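Local coordinates for protein beta-mannosidase GH2 (PDB 4UOJ) that probably removes terminal beta-D-mannose from the non-reducing ends of beta-mannosides, as an N-glycosylated family 2 glycoside hydrolase, at residues T275-S280 with L323-V328; A28-L33 with R216-S221. All coordinates share one frame; numbering follows the deposited sequence.

Contact 1: T275-S280 with L323-V328. With NAG (2-acetamido-2-deoxy-beta-D-glucopyranose), chain S.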
# COMPACT_ATOMS: atom_id res chain seq x y z
N THR A 275 3.29 -4.97 -29.55
CA THR A 275 3.15 -6.42 -29.58
C THR A 275 2.52 -6.92 -28.27
O THR A 275 2.58 -6.24 -27.25
CB THR A 275 4.52 -7.07 -29.90
OG1 THR A 275 4.35 -8.48 -29.94
CG2 THR A 275 5.62 -6.75 -28.88
N ASP A 276 1.89 -8.10 -28.30
CA ASP A 276 1.31 -8.75 -27.11
C ASP A 276 2.45 -9.08 -26.14
O ASP A 276 3.48 -9.62 -26.56
CB ASP A 276 0.54 -10.02 -27.52
CG ASP A 276 -0.42 -10.58 -26.46
OD1 ASP A 276 0.02 -10.85 -25.33
OD2 ASP A 276 -1.60 -10.83 -26.79
N ALA A 277 2.29 -8.73 -24.84
CA ALA A 277 3.31 -8.98 -23.81
C ALA A 277 3.59 -10.47 -23.60
O ALA A 277 4.70 -10.83 -23.21
CB ALA A 277 2.91 -8.32 -22.50
N SER A 278 2.60 -11.32 -23.90
CA SER A 278 2.72 -12.78 -23.84
C SER A 278 3.44 -13.31 -25.12
O SER A 278 4.51 -13.92 -25.02
CB SER A 278 1.34 -13.45 -23.64
OG SER A 278 0.43 -13.23 -24.70
N ASP A 279 2.87 -13.03 -26.29
CA ASP A 279 3.40 -13.48 -27.57
C ASP A 279 3.93 -12.36 -28.49
O ASP A 279 3.16 -11.55 -28.98
CB ASP A 279 2.27 -14.21 -28.31
CG ASP A 279 2.77 -14.98 -29.51
OD1 ASP A 279 3.99 -15.14 -29.67
OD2 ASP A 279 1.92 -15.42 -30.31
N SER A 280 5.23 -12.39 -28.76
CA SER A 280 5.88 -11.42 -29.64
C SER A 280 5.30 -11.47 -31.07
O SER A 280 5.24 -10.47 -31.77
CB SER A 280 7.39 -11.66 -29.67
N LEU A 323 -1.65 -7.24 -21.22
CA LEU A 323 -0.57 -6.28 -21.33
C LEU A 323 0.06 -6.34 -22.71
O LEU A 323 -0.09 -7.33 -23.42
CB LEU A 323 0.48 -6.45 -20.20
CG LEU A 323 0.01 -6.14 -18.77
CD1 LEU A 323 0.99 -6.68 -17.75
CD2 LEU A 323 -0.24 -4.66 -18.53
N TYR A 324 0.71 -5.24 -23.10
CA TYR A 324 1.35 -5.09 -24.40
C TYR A 324 2.71 -4.46 -24.23
O TYR A 324 2.89 -3.63 -23.35
CB TYR A 324 0.50 -4.23 -25.35
CG TYR A 324 -0.79 -4.89 -25.82
CD1 TYR A 324 -0.82 -5.65 -26.99
CD2 TYR A 324 -1.97 -4.72 -25.12
CE1 TYR A 324 -2.00 -6.24 -27.42
CE2 TYR A 324 -3.16 -5.30 -25.55
CZ TYR A 324 -3.17 -6.06 -26.70
OH TYR A 324 -4.35 -6.63 -27.13
N ASN A 325 3.65 -4.86 -25.07
CA ASN A 325 4.99 -4.28 -25.07
C ASN A 325 5.11 -3.26 -26.19
O ASN A 325 5.06 -3.62 -27.37
CB ASN A 325 6.07 -5.36 -25.22
CG ASN A 325 6.46 -5.98 -23.89
OD1 ASN A 325 5.71 -5.96 -22.93
ND2 ASN A 325 7.65 -6.55 -23.85
N ILE A 326 5.28 -2.00 -25.83
CA ILE A 326 5.41 -0.91 -26.80
C ILE A 326 6.87 -0.48 -26.91
O ILE A 326 7.51 -0.18 -25.91
CB ILE A 326 4.44 0.28 -26.54
CG1 ILE A 326 4.63 1.40 -27.59
CG2 ILE A 326 4.57 0.83 -25.12
CD1 ILE A 326 3.57 2.49 -27.63
N THR A 327 7.39 -0.48 -28.14
CA THR A 327 8.76 -0.07 -28.41
C THR A 327 8.68 1.15 -29.31
O THR A 327 8.17 1.05 -30.42
CB THR A 327 9.59 -1.23 -28.98
OG1 THR A 327 9.47 -2.37 -28.11
CG2 THR A 327 11.07 -0.88 -29.13
N VAL A 328 9.14 2.30 -28.79
CA VAL A 328 9.12 3.57 -29.51
C VAL A 328 10.51 3.81 -30.06
O VAL A 328 11.48 3.77 -29.31
CB VAL A 328 8.66 4.76 -28.63
CG1 VAL A 328 8.43 6.01 -29.48
CG2 VAL A 328 7.39 4.41 -27.85
C1 NAG S . 7.93 -7.38 -22.77
C2 NAG S . 8.78 -8.63 -22.93
C3 NAG S . 9.20 -9.16 -21.57
C4 NAG S . 9.83 -8.05 -20.73
C5 NAG S . 8.92 -6.83 -20.67
C6 NAG S . 9.61 -5.70 -19.89
C7 NAG S . 8.02 -9.74 -24.95
C8 NAG S . 7.22 -10.86 -25.55
N2 NAG S . 8.01 -9.66 -23.61
O3 NAG S . 10.14 -10.23 -21.79
O4 NAG S . 10.06 -8.54 -19.40
O5 NAG S . 8.65 -6.40 -22.01
O6 NAG S . 8.72 -4.58 -19.84
O7 NAG S . 8.64 -8.92 -25.66

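Contact 2: A28-L33 with R216-S221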
# COMPACT_ATOMS: atom_id res chain seq x y z
N ALA A 28 25.92 4.25 -27.41
CA ALA A 28 26.16 4.88 -26.11
C ALA A 28 26.90 3.91 -25.19
O ALA A 28 26.46 2.78 -25.01
CB ALA A 28 24.84 5.33 -25.49
N SER A 29 28.04 4.34 -24.64
CA SER A 29 28.86 3.54 -23.71
C SER A 29 28.33 3.73 -22.29
O SER A 29 28.32 4.84 -21.77
CB SER A 29 30.34 3.97 -23.81
OG SER A 29 31.16 3.38 -22.82
N ILE A 30 27.85 2.64 -21.68
CA ILE A 30 27.27 2.70 -20.33
C ILE A 30 28.06 1.89 -19.29
O ILE A 30 28.31 0.70 -19.47
CB ILE A 30 25.75 2.37 -20.33
CG1 ILE A 30 24.97 3.40 -21.20
CG2 ILE A 30 25.20 2.34 -18.90
CD1 ILE A 30 23.55 3.00 -21.65
N HIS A 31 28.44 2.56 -18.21
CA HIS A 31 29.02 1.96 -17.02
C HIS A 31 28.05 2.04 -15.88
O HIS A 31 27.77 3.10 -15.37
CB HIS A 31 30.24 2.74 -16.58
CG HIS A 31 31.42 2.55 -17.46
ND1 HIS A 31 31.32 2.45 -18.83
CD2 HIS A 31 32.73 2.44 -17.17
CE1 HIS A 31 32.53 2.29 -19.34
NE2 HIS A 31 33.40 2.28 -18.36
N ASP A 32 27.57 0.89 -15.44
CA ASP A 32 26.71 0.76 -14.28
C ASP A 32 27.55 1.03 -13.06
O ASP A 32 28.65 0.49 -12.91
CB ASP A 32 26.15 -0.65 -14.24
CG ASP A 32 25.00 -0.81 -13.32
OD1 ASP A 32 24.70 0.07 -12.53
OD2 ASP A 32 24.37 -1.85 -13.38
N LEU A 33 27.04 1.88 -12.18
CA LEU A 33 27.74 2.24 -10.97
C LEU A 33 27.76 1.14 -9.92
O LEU A 33 28.56 1.17 -8.99
CB LEU A 33 27.17 3.54 -10.42
CG LEU A 33 27.56 4.81 -11.17
CD1 LEU A 33 27.03 5.99 -10.40
CD2 LEU A 33 29.06 4.96 -11.35
N ARG A 216 24.47 5.27 -13.17
CA ARG A 216 25.07 4.97 -14.45
C ARG A 216 26.01 6.07 -14.83
O ARG A 216 25.77 7.21 -14.50
CB ARG A 216 23.96 5.09 -15.49
CG ARG A 216 23.67 3.92 -16.38
CD ARG A 216 22.19 3.54 -16.41
NE ARG A 216 21.33 4.59 -15.93
CZ ARG A 216 20.62 4.55 -14.83
NH1 ARG A 216 20.61 3.52 -14.06
NH2 ARG A 216 19.88 5.58 -14.52
N ILE A 217 27.01 5.76 -15.64
CA ILE A 217 27.75 6.77 -16.37
C ILE A 217 27.49 6.55 -17.83
O ILE A 217 27.55 5.44 -18.30
CB ILE A 217 29.24 6.68 -16.17
CG1 ILE A 217 29.58 6.86 -14.72
CG2 ILE A 217 29.93 7.76 -16.96
CD1 ILE A 217 31.06 6.91 -14.45
N VAL A 218 27.16 7.62 -18.53
CA VAL A 218 26.73 7.53 -19.93
C VAL A 218 27.68 8.36 -20.79
O VAL A 218 27.85 9.57 -20.55
CB VAL A 218 25.26 7.98 -20.12
CG1 VAL A 218 24.83 7.83 -21.58
CG2 VAL A 218 24.31 7.21 -19.22
N GLN A 219 28.29 7.72 -21.78
CA GLN A 219 29.17 8.41 -22.73
C GLN A 219 28.52 8.40 -24.10
O GLN A 219 28.26 7.34 -24.66
CB GLN A 219 30.60 7.82 -22.76
CG GLN A 219 31.50 8.41 -21.68
CD GLN A 219 32.97 8.18 -21.93
OE1 GLN A 219 33.39 7.09 -22.30
NE2 GLN A 219 33.78 9.21 -21.70
N LEU A 220 28.19 9.59 -24.59
CA LEU A 220 27.54 9.79 -25.88
C LEU A 220 28.51 10.38 -26.91
O LEU A 220 29.23 11.34 -26.59
CB LEU A 220 26.32 10.72 -25.72
CG LEU A 220 25.28 10.34 -24.67
CD1 LEU A 220 24.42 11.54 -24.32
CD2 LEU A 220 24.41 9.18 -25.15
N SER A 221 28.51 9.83 -28.13
CA SER A 221 29.31 10.34 -29.24
C SER A 221 28.47 11.25 -30.14
O SER A 221 27.28 11.00 -30.31
CB SER A 221 29.86 9.19 -30.07
OG SER A 221 30.73 8.37 -29.32
O HOH W 1 21.96 1.10 -13.83

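Contact 1: T275-S280 with L323-V328
Thr275 and Asn325 face each other as a hydrogen-bonded antiparallel pair, and the backbone carries most of this contact. Thr275 N donates to Asn325 O at 3.1 Å, and Asn325 N returns a bond to Thr275 O at 2.8 Å. A third bond, from Ala277 N to Leu323 O (3.1 Å), continues the pairing just past the end of strand 269-276; here the donor rises 39° above the carbonyl plane as the chain starts to turn. That turn is an Asx turn, in which Asp276 OD1 uses its anti lone pair to accept from Ser278 N at 3.0 Å. The two strands are the central pair of one four-stranded sheet, flanked by strands 283-286 and 340-346, in the immunoglobulin-like beta-sandwich domain of family 2 glycoside hydrolases. Apolar contacts are few: Ala277 CB meets Leu323 CB at 3.8 Å, while Thr275 CG2 lies obliquely across Asn325 CB. With its CG anti to the carbonyl carbon (chi1 -70°), Tyr324 brings the edge of its ring to Thr275 O, the nearest ring atom being CD1 at 3.5 Å. Its hydroxyl is anchored by Lys311 N, and Phe348 meets the ring nearly at right angles. The covalent interaction is N-glycosylation. Asn325, which begins the sequon Asn325-Ile326-Thr327, is joined through ND2 to C1 of the N-acetylglucosamine at 1.4 Å. The sugar leans over the turn, its acetyl C8 coming to 3.4 Å from Ala277 O, and it is hydrogen-bonded to Gln343 NE2 on the neighbouring strand.

Contact 2: A28-L33 with R216-S221
Arg216 lies alongside Ile30, both side chains pointing the same way from one face of the antiparallel pair. From its CB, the arginine runs to CG, which comes within 3.3 Å of Ile30 CG2, doubtfully close for two aliphatic carbons, and then to CD, still beside the same methyl. Bends at chi2 (130°) and chi3 (18°) carry the chain away to its polar end. NE has a weak hydrogen bond from its N-H to Tyr227 OH; NH1 donates to a water at 2.8 Å that lies in the guanidinium plane and is only weakly bonded to Asp32 OD1; NH2 forms a salt bridge with Asp110. Strand 29-32 is an edge strand of the four-stranded antiparallel sheet in the galactose-binding-like beta-sandwich domain. Two reciprocal backbone pairs attach it to strand 215-221, Ser29 with Gln219 and His31 with Ile217, the shortest bond being Ile217 N to His31 O at 2.8 Å. Next along the chain, Leu33 crosses Ile217 at about a right angle, CD2 resting 3.9 Å from Ile217 CG1, while its CG sits 3.7 Å from Arg216 N. Leu33 also touches Phe53 and Phe109. With an alanine here, Ile217 CG1 and both rings would probably be left facing a gap.

How the contacts relate
Contact 2 comes first along the chain and closes before contact 1 opens, so the two are successive antiparallel pairings in neighbouring beta-sandwich domains. Their centres are about 27 Å apart, their nearest atoms about 14 Å apart, and they share no sheet. Contact 2 pairs an N-terminal edge strand with one more than 180 residues later, whereas contact 1 joins the two inner strands of its sheet through segments only 43 residues apart at their closest ends. Strand 227-237 follows soon after 215-221 and starts the facing sheet of the second sandwich; through Tyr227 it touches residues of contact 2. Both contacts thus belong to the accessory beta domains that precede the probable catalytic barrel in this family.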